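Side-chain contacts in transcription factor tau subunit sfc1 (Schizosaccharomyces pombe, PDB 4BJI), which forms part of TFIIIC, which binds promoter elements inside tRNA and 5S RNA genes, its tauA module recognising boxA DNA to help recruit RNA polymerase III: residues A[15-20]-A[97-102]; A[80-85]-A[90-95]. All blocks are in the same frame, centred on the assembly; numbering follows the deposited sequence. Where two conformers were deposited one is given.

Contact 1. Residues A[15-20]-A[97-102]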
# COMPACT_ATOMS: atom_id res chain seq x y z
N THR A 15 -5.79 -11.56 6.75
CA THR A 15 -5.41 -12.59 5.77
C THR A 15 -3.90 -12.60 5.53
O THR A 15 -3.20 -11.63 5.73
CB THR A 15 -6.09 -12.37 4.37
OG1 THR A 15 -5.90 -11.04 3.94
CG2 THR A 15 -7.57 -12.68 4.43
N ASN A 16 -3.43 -13.75 5.06
CA ASN A 16 -2.12 -13.84 4.42
C ASN A 16 -2.27 -14.51 3.06
O ASN A 16 -3.35 -14.94 2.67
CB ASN A 16 -1.12 -14.55 5.33
CG ASN A 16 -1.48 -16.00 5.61
OD1 ASN A 16 -1.71 -16.80 4.69
ND2 ASN A 16 -1.49 -16.37 6.88
N MSE A 17 -1.15 -14.61 2.34
CA MSE A 17 -1.17 -15.08 0.96
C MSE A 17 -1.60 -16.52 0.80
O MSE A 17 -1.94 -16.95 -0.32
CB MSE A 17 0.20 -14.90 0.31
CG MSE A 17 0.50 -13.42 0.02
SE MSE A 17 -0.56 -12.69 -1.46
CE MSE A 17 0.30 -13.68 -2.87
N GLY A 18 -1.57 -17.28 1.88
CA GLY A 18 -1.99 -18.66 1.84
C GLY A 18 -3.48 -18.90 1.99
O GLY A 18 -3.94 -20.06 1.86
N VAL A 19 -4.27 -17.86 2.23
CA VAL A 19 -5.71 -18.04 2.51
C VAL A 19 -6.42 -18.61 1.28
O VAL A 19 -6.17 -18.18 0.15
CB VAL A 19 -6.37 -16.72 2.96
CG1 VAL A 19 -6.53 -15.69 1.78
CG2 VAL A 19 -7.72 -17.00 3.60
N GLU A 20 -7.30 -19.59 1.47
CA GLU A 20 -7.94 -20.20 0.30
C GLU A 20 -8.85 -19.21 -0.45
O GLU A 20 -8.72 -19.03 -1.67
CB GLU A 20 -8.75 -21.44 0.72
CG GLU A 20 -9.24 -22.24 -0.47
CD GLU A 20 -10.07 -23.44 -0.08
OE1 GLU A 20 -9.76 -24.06 0.97
OE2 GLU A 20 -11.02 -23.77 -0.81
N ASP A 97 -10.09 -10.26 -4.70
CA ASP A 97 -8.86 -11.03 -4.46
C ASP A 97 -7.77 -10.52 -5.39
O ASP A 97 -7.75 -10.83 -6.58
CB ASP A 97 -9.10 -12.52 -4.71
CG ASP A 97 -7.95 -13.38 -4.26
OD1 ASP A 97 -6.84 -12.86 -4.04
OD2 ASP A 97 -8.18 -14.61 -4.07
N PRO A 98 -6.84 -9.72 -4.85
CA PRO A 98 -5.80 -9.12 -5.70
C PRO A 98 -4.81 -10.15 -6.21
O PRO A 98 -4.01 -9.84 -7.12
CB PRO A 98 -5.13 -8.11 -4.77
CG PRO A 98 -5.34 -8.70 -3.36
CD PRO A 98 -6.75 -9.30 -3.44
N ARG A 99 -4.86 -11.37 -5.69
CA ARG A 99 -3.99 -12.42 -6.19
C ARG A 99 -4.53 -12.98 -7.49
O ARG A 99 -3.83 -13.73 -8.22
CB ARG A 99 -3.89 -13.59 -5.18
CG ARG A 99 -3.44 -13.17 -3.82
CD ARG A 99 -3.63 -14.30 -2.81
NE ARG A 99 -5.04 -14.66 -2.69
CZ ARG A 99 -5.46 -15.68 -1.95
NH1 ARG A 99 -4.58 -16.39 -1.24
NH2 ARG A 99 -6.75 -15.96 -1.92
N LYS A 100 -5.78 -12.68 -7.82
CA LYS A 100 -6.42 -13.20 -9.03
C LYS A 100 -6.52 -12.21 -10.17
O LYS A 100 -6.99 -12.53 -11.27
CB LYS A 100 -7.83 -13.71 -8.76
CG LYS A 100 -7.92 -14.85 -7.81
CD LYS A 100 -9.36 -15.35 -7.85
CE LYS A 100 -9.67 -16.41 -6.80
NZ LYS A 100 -8.75 -17.58 -6.85
N ASP A 101 -6.11 -10.97 -9.93
CA ASP A 101 -6.28 -9.90 -10.87
C ASP A 101 -4.94 -9.17 -11.01
O ASP A 101 -4.52 -8.46 -10.11
CB ASP A 101 -7.38 -8.94 -10.36
CG ASP A 101 -7.54 -7.68 -11.21
OD1 ASP A 101 -7.05 -7.65 -12.36
OD2 ASP A 101 -8.20 -6.70 -10.73
N SER A 102 -4.27 -9.33 -12.15
CA SER A 102 -2.97 -8.69 -12.32
C SER A 102 -3.04 -7.16 -12.32
O SER A 102 -2.03 -6.51 -12.11
CB SER A 102 -2.24 -9.19 -13.53
OG SER A 102 -2.97 -8.87 -14.69
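R99 reaches across to the 15-20 loop and holds it by two backbone carbonyls. Its NH1 and NH2 converge end-on upon V19 O, at 2.8 Å from NH1 and 3.1 Å from NH2; the NH1 bond is the straighter (154°) and arrives on a carbonyl lone pair, whereas NH2 is tilted from the carbonyl plane. NH1 also donates to M17 O at 2.9 Å, approaching above that carbonyl's plane and at only 132° at the hydrogen. Both oxygens lie in the guanidinium plane, at its edge. M17 is a selenomethionine: bends at chi2 and chi3 fold its chain back so that SE lies 3.7 Å from R99 CD, the two side chains running in opposite directions. The V19 side chain crosses R99 at about a right angle, CG1 lying 3.7 Å from both NH1 and NH2.

Behind this shell, D97 fixes the guanidinium's rotation. R99 NE meets the syn lone pair of D97 OD1 at 2.9 Å in a nearly straight salt-bridge bond (171°), and NH2 reaches D97 OD2. OD1 also takes R99 N in an Asx turn; N16 OD1 accepts G18 N in another. Each segment contains a type I beta turn, N16-V19 and D97-K100. This contact lies at the surface, joining the loop after strand 14-15 to the one after strand 90-93, while T15 and P98 pack on strand 79-82.

Contact 2. Residues A[80-85]-A[90-95]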
# COMPACT_ATOMS: atom_id res chain seq x y z
N TYR A 80 -11.08 -6.27 4.56
CA TYR A 80 -10.23 -7.14 5.37
C TYR A 80 -8.78 -6.66 5.23
O TYR A 80 -8.47 -5.88 4.32
CB TYR A 80 -10.38 -8.61 4.91
CG TYR A 80 -9.95 -8.90 3.49
CD1 TYR A 80 -10.81 -8.69 2.41
CD2 TYR A 80 -8.68 -9.36 3.22
CE1 TYR A 80 -10.39 -8.96 1.09
CE2 TYR A 80 -8.25 -9.60 1.93
CZ TYR A 80 -9.11 -9.43 0.87
OH TYR A 80 -8.64 -9.67 -0.41
N LEU A 81 -7.88 -7.12 6.08
CA LEU A 81 -6.54 -6.58 6.19
C LEU A 81 -5.47 -7.64 5.96
O LEU A 81 -5.48 -8.68 6.63
CB LEU A 81 -6.34 -6.01 7.60
CG LEU A 81 -4.96 -5.53 7.99
CD1 LEU A 81 -4.47 -4.38 7.15
CD2 LEU A 81 -4.93 -5.12 9.49
N TRP A 82 -4.56 -7.41 5.04
CA TRP A 82 -3.42 -8.31 4.84
C TRP A 82 -2.36 -8.08 5.91
O TRP A 82 -1.98 -6.93 6.15
CB TRP A 82 -2.78 -8.05 3.48
CG TRP A 82 -3.69 -8.36 2.33
CD1 TRP A 82 -4.52 -7.49 1.71
CD2 TRP A 82 -3.88 -9.63 1.69
NE1 TRP A 82 -5.21 -8.12 0.70
CE2 TRP A 82 -4.84 -9.45 0.67
CE3 TRP A 82 -3.34 -10.91 1.87
CZ2 TRP A 82 -5.28 -10.50 -0.14
CZ3 TRP A 82 -3.76 -11.94 1.07
CH2 TRP A 82 -4.73 -11.74 0.09
N THR A 83 -1.87 -9.14 6.54
CA THR A 83 -0.81 -8.88 7.54
C THR A 83 0.57 -9.27 7.09
O THR A 83 1.52 -9.10 7.84
CB THR A 83 -1.14 -9.51 8.86
OG1 THR A 83 -1.51 -10.85 8.61
CG2 THR A 83 -2.31 -8.75 9.48
N SER A 84 0.72 -9.75 5.85
CA SER A 84 2.01 -10.05 5.27
C SER A 84 1.82 -10.16 3.76
O SER A 84 0.69 -10.15 3.28
CB SER A 84 2.57 -11.33 5.86
OG SER A 84 1.65 -12.38 5.64
N GLY A 85 2.93 -10.32 3.04
CA GLY A 85 2.88 -10.50 1.60
C GLY A 85 2.89 -9.18 0.84
O GLY A 85 3.08 -8.09 1.44
N THR A 90 -2.46 -3.36 3.78
CA THR A 90 -3.56 -2.79 3.03
C THR A 90 -4.88 -3.42 3.41
O THR A 90 -4.95 -4.62 3.73
CB THR A 90 -3.41 -2.89 1.49
OG1 THR A 90 -3.55 -4.25 1.03
CG2 THR A 90 -2.08 -2.32 1.04
N TYR A 91 -5.91 -2.58 3.39
CA TYR A 91 -7.30 -2.98 3.54
C TYR A 91 -7.89 -3.17 2.17
O TYR A 91 -7.78 -2.28 1.30
CB TYR A 91 -8.07 -1.88 4.29
CG TYR A 91 -7.58 -1.70 5.71
CD1 TYR A 91 -6.50 -0.87 5.99
CD2 TYR A 91 -8.18 -2.38 6.75
CE1 TYR A 91 -6.01 -0.75 7.28
CE2 TYR A 91 -7.70 -2.24 8.05
CZ TYR A 91 -6.61 -1.41 8.29
OH TYR A 91 -6.08 -1.26 9.58
N THR A 92 -8.47 -4.34 1.93
CA THR A 92 -9.04 -4.71 0.62
C THR A 92 -10.54 -4.91 0.75
O THR A 92 -11.01 -5.56 1.69
CB THR A 92 -8.39 -6.02 0.13
OG1 THR A 92 -6.96 -5.85 0.01
CG2 THR A 92 -8.96 -6.42 -1.21
N ARG A 93 -11.29 -4.37 -0.19
CA ARG A 93 -12.73 -4.48 -0.09
C ARG A 93 -13.16 -5.95 -0.16
O ARG A 93 -12.55 -6.79 -0.85
CB ARG A 93 -13.40 -3.62 -1.16
CG ARG A 93 -13.22 -4.08 -2.58
CD ARG A 93 -13.92 -3.11 -3.60
NE ARG A 93 -13.98 -3.70 -4.94
CZ ARG A 93 -13.72 -3.09 -6.10
NH1 ARG A 93 -13.36 -1.80 -6.21
NH2 ARG A 93 -13.82 -3.83 -7.20
N PHE A 94 -14.21 -6.29 0.57
CA PHE A 94 -14.68 -7.68 0.63
C PHE A 94 -14.91 -8.21 -0.79
O PHE A 94 -15.41 -7.50 -1.67
CB PHE A 94 -15.97 -7.78 1.43
CG PHE A 94 -15.78 -7.55 2.92
CD1 PHE A 94 -14.78 -8.18 3.63
CD2 PHE A 94 -16.66 -6.69 3.63
CE1 PHE A 94 -14.61 -7.96 5.00
CE2 PHE A 94 -16.50 -6.49 5.01
CZ PHE A 94 -15.46 -7.12 5.70
N GLY A 95 -14.51 -9.46 -0.98
CA GLY A 95 -14.74 -10.19 -2.21
C GLY A 95 -13.73 -9.94 -3.31
O GLY A 95 -13.73 -10.69 -4.28
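Y80 lays one face of its ring over T92, with T92 CB 3.9 Å from the ring centroid and displaced toward the rim, a CH-pi contact between side chains that point the same way. Y80 CG sits between its backbone N and carbonyl carbon (chi1 63°), which swings the ring across toward strand 90-93 and over T92; its OH then bonds to Y96 O. T92 OG1, beside the same ring, accepts from W82 NE1 at 2.9 Å, in the indole plane but bent to 137°. The indole face receives Y80 CE2, 3.3 Å above its plane. With an alanine here instead of Y80, T92 CB and the indole face would probably lose their aromatic cover and Y96 O its hydroxyl partner.

On the reverse face, L81 CD1 stands over the centre of the Y91 ring, 3.9 Å from the centroid and 11° off the normal. Backbone bonds Y80 N to T92 O (3.0 Å), T92 N to Y80 O and W82 N to T90 O set the register: Y80-T92 hydrogen-bonded, L81-Y91 non-hydrogen-bonded. Antiparallel bonding and a short connection identify a beta hairpin, the central pair of a mixed four-stranded sheet in the helix-turn-helix family region.

Contacts 1 and 2 have centres about 9 Å apart and meet through T15. Both its backbone N and O probably bond to segment 80-85, T15 N to L81 O and T15 O to T83 N, each at 2.9 Å, placing strand 14-15 beside the hairpin strand 79-82. T15 OG1 meanwhile packs 3.3 Å from both W82 CE3 and Y80 CD2. The second segment of contact 1 follows one residue after that of contact 2: strand 90-93 leads through Y96 into the turn that presents D97 and R99. T15 and the chain through Y96 thus join the two contacts, one partly buried and the other at the surface. No DNA is present to show whether either contact lies at the binding surface.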